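Carbonic anhydrase (Neosartorya fumigata, PDB 6LAC) probably catalyses the reversible hydration of carbon dioxide to hydrogencarbonate, as a zinc-dependent beta-class carbonic anhydrase. Local coordinates at residues R82-C87 and Q159-W164. The protein carries 1 engineered substitution. Sequence-based numbering, arbitrary orientation.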
# COMPACT_ATOMS: atom_id res chain seq x y z
N ARG A 82 -6.55 2.54 -16.90
CA ARG A 82 -5.80 2.40 -18.16
C ARG A 82 -4.32 2.69 -18.04
O ARG A 82 -3.57 2.48 -19.00
CB ARG A 82 -6.35 3.32 -19.24
CG ARG A 82 -7.85 3.19 -19.47
CD ARG A 82 -8.28 1.78 -19.63
NE ARG A 82 -9.47 1.78 -20.48
CZ ARG A 82 -10.28 0.76 -20.64
NH1 ARG A 82 -11.32 0.87 -21.46
NH2 ARG A 82 -10.06 -0.37 -20.00
N ASN A 83 -3.89 3.06 -16.83
CA ASN A 83 -2.47 3.37 -16.57
C ASN A 83 -2.08 2.80 -15.20
O ASN A 83 -2.81 3.03 -14.22
CB ASN A 83 -2.18 4.86 -16.59
CG ASN A 83 -2.27 5.46 -18.00
OD1 ASN A 83 -1.32 5.30 -18.77
ND2 ASN A 83 -3.42 6.07 -18.29
N ILE A 84 -0.93 2.18 -15.18
CA ILE A 84 -0.30 1.62 -13.95
C ILE A 84 1.08 2.25 -13.86
O ILE A 84 1.78 2.23 -14.90
CB ILE A 84 -0.20 0.11 -14.01
CG1 ILE A 84 -1.59 -0.51 -14.11
CG2 ILE A 84 0.56 -0.41 -12.76
CD1 ILE A 84 -1.62 -2.01 -14.33
N VAL A 85 1.47 2.79 -12.72
CA VAL A 85 2.84 3.26 -12.51
C VAL A 85 3.47 2.36 -11.47
O VAL A 85 2.85 2.22 -10.37
CB VAL A 85 2.84 4.73 -12.08
CG1 VAL A 85 4.29 5.17 -11.83
CG2 VAL A 85 2.21 5.62 -13.11
N ILE A 86 4.63 1.80 -11.71
CA ILE A 86 5.46 1.17 -10.66
C ILE A 86 6.54 2.16 -10.28
O ILE A 86 7.35 2.53 -11.14
CB ILE A 86 6.02 -0.18 -11.10
CG1 ILE A 86 4.87 -1.08 -11.54
CG2 ILE A 86 6.88 -0.80 -10.00
CD1 ILE A 86 5.26 -2.47 -11.92
N CYS A 87 6.46 2.66 -9.07
CA CYS A 87 7.39 3.69 -8.58
C CYS A 87 8.33 3.07 -7.56
O CYS A 87 7.87 2.67 -6.47
CB CYS A 87 6.64 4.81 -7.94
SG CYS A 87 7.71 6.23 -7.56
N GLN A 159 -4.84 -2.30 -26.59
CA GLN A 159 -4.45 -0.88 -26.43
C GLN A 159 -5.30 -0.20 -25.37
O GLN A 159 -5.68 0.94 -25.45
CB GLN A 159 -4.47 -0.09 -27.75
CG GLN A 159 -3.50 1.09 -27.76
CD GLN A 159 -3.39 1.67 -29.15
OE1 GLN A 159 -3.07 0.94 -30.06
NE2 GLN A 159 -3.61 2.96 -29.28
N GLN A 160 -5.55 -0.93 -24.29
CA GLN A 160 -6.33 -0.41 -23.15
C GLN A 160 -5.49 -0.29 -21.88
O GLN A 160 -6.11 -0.16 -20.77
CB GLN A 160 -7.56 -1.27 -22.91
CG GLN A 160 -8.53 -1.17 -24.07
CD GLN A 160 -9.83 -1.91 -23.91
OE1 GLN A 160 -9.89 -2.94 -23.25
NE2 GLN A 160 -10.84 -1.43 -24.61
N LEU A 161 -4.20 -0.42 -21.94
CA LEU A 161 -3.39 -0.36 -20.70
C LEU A 161 -2.01 0.07 -21.07
O LEU A 161 -1.45 -0.41 -22.09
CB LEU A 161 -3.35 -1.73 -20.08
CG LEU A 161 -2.55 -1.83 -18.78
CD1 LEU A 161 -3.11 -0.97 -17.67
CD2 LEU A 161 -2.47 -3.27 -18.32
N ASN A 162 -1.42 0.95 -20.28
CA ASN A 162 0.02 1.23 -20.29
C ASN A 162 0.57 1.04 -18.87
O ASN A 162 -0.12 1.48 -17.94
CB ASN A 162 0.30 2.63 -20.80
CG ASN A 162 0.15 2.77 -22.32
OD1 ASN A 162 0.81 2.07 -23.06
ND2 ASN A 162 -0.71 3.65 -22.72
N ILE A 163 1.75 0.47 -18.81
CA ILE A 163 2.47 0.29 -17.51
C ILE A 163 3.74 1.10 -17.60
O ILE A 163 4.49 0.96 -18.61
CB ILE A 163 2.72 -1.17 -17.21
CG1 ILE A 163 1.43 -1.99 -17.27
CG2 ILE A 163 3.39 -1.31 -15.83
CD1 ILE A 163 1.56 -3.46 -16.93
N TRP A 164 4.03 1.92 -16.61
CA TRP A 164 5.12 2.91 -16.62
C TRP A 164 6.03 2.59 -15.44
O TRP A 164 5.52 2.18 -14.37
CB TRP A 164 4.58 4.32 -16.52
CG TRP A 164 3.52 4.64 -17.53
CD1 TRP A 164 2.19 4.63 -17.32
CD2 TRP A 164 3.74 4.97 -18.92
NE1 TRP A 164 1.54 5.00 -18.46
CE2 TRP A 164 2.45 5.16 -19.47
CE3 TRP A 164 4.87 5.03 -19.76
CZ2 TRP A 164 2.26 5.51 -20.82
CZ3 TRP A 164 4.67 5.38 -21.09
CH2 TRP A 164 3.39 5.60 -21.59
O HOH W 1 -3.61 3.89 -21.37
O HOH W 2 -7.44 -1.27 -18.81
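A hydrogen bond between the side chains of Trp164 and Asn83 spans the parallel strand pair on one face of the sheet. Trp164 NE1 donates to Asn83 OD1 at 2.9 Å along an almost straight line (177° at the hydrogen), with the oxygen lying in the indole plane and accepting the bond on a lone pair. Both side chains run the same way off the sheet, and amide and ring planes differ by only 20°, so the bond closes edge to edge. The same OD1 rests 3.7 Å from Asn162 CB, while Val85 CG2 approaches Trp164 CD1 obliquely at 4.3 Å. On the other face, the side chains of Ile84 and Leu161 cross obliquely, their CD1 atoms 3.8 Å apart, and Ile84 CB packs against Ile163 CG1.

Between these two layers of side chains, strands 83-87 and 162-164 pair nearly parallel. The ladder alternates direction: Asn162 N gives to Arg82 O, Ile84 N to Asn162 O (3.0 Å), Trp164 N to Ile84 O and Ile86 N to Trp164 O. This is an inner pairing of the mixed central sheet of the beta-carbonic anhydrase fold; the intervening chain is largely helical, and helix 127-148 covers the Ile84, Ile86 and Ile163 face.

Where the strands begin, Arg82 bends at chi2, laying its guanidinium over Gln160 CB and stacking it on the Gln160 amide, planes 23° apart. A water joins Arg82 NH2 to Gln160 O, to which it donates at 2.6 Å. Just past the preceding helix, Gln159 takes a positive phi in the Schellman motif that closes it, and the chain then runs into strand 162-169. Beyond the pair, strand 29-34 flanks 83-87 on its other edge, and the ring of Trp21 meets that of Trp164, also touching Asn83 and Val85.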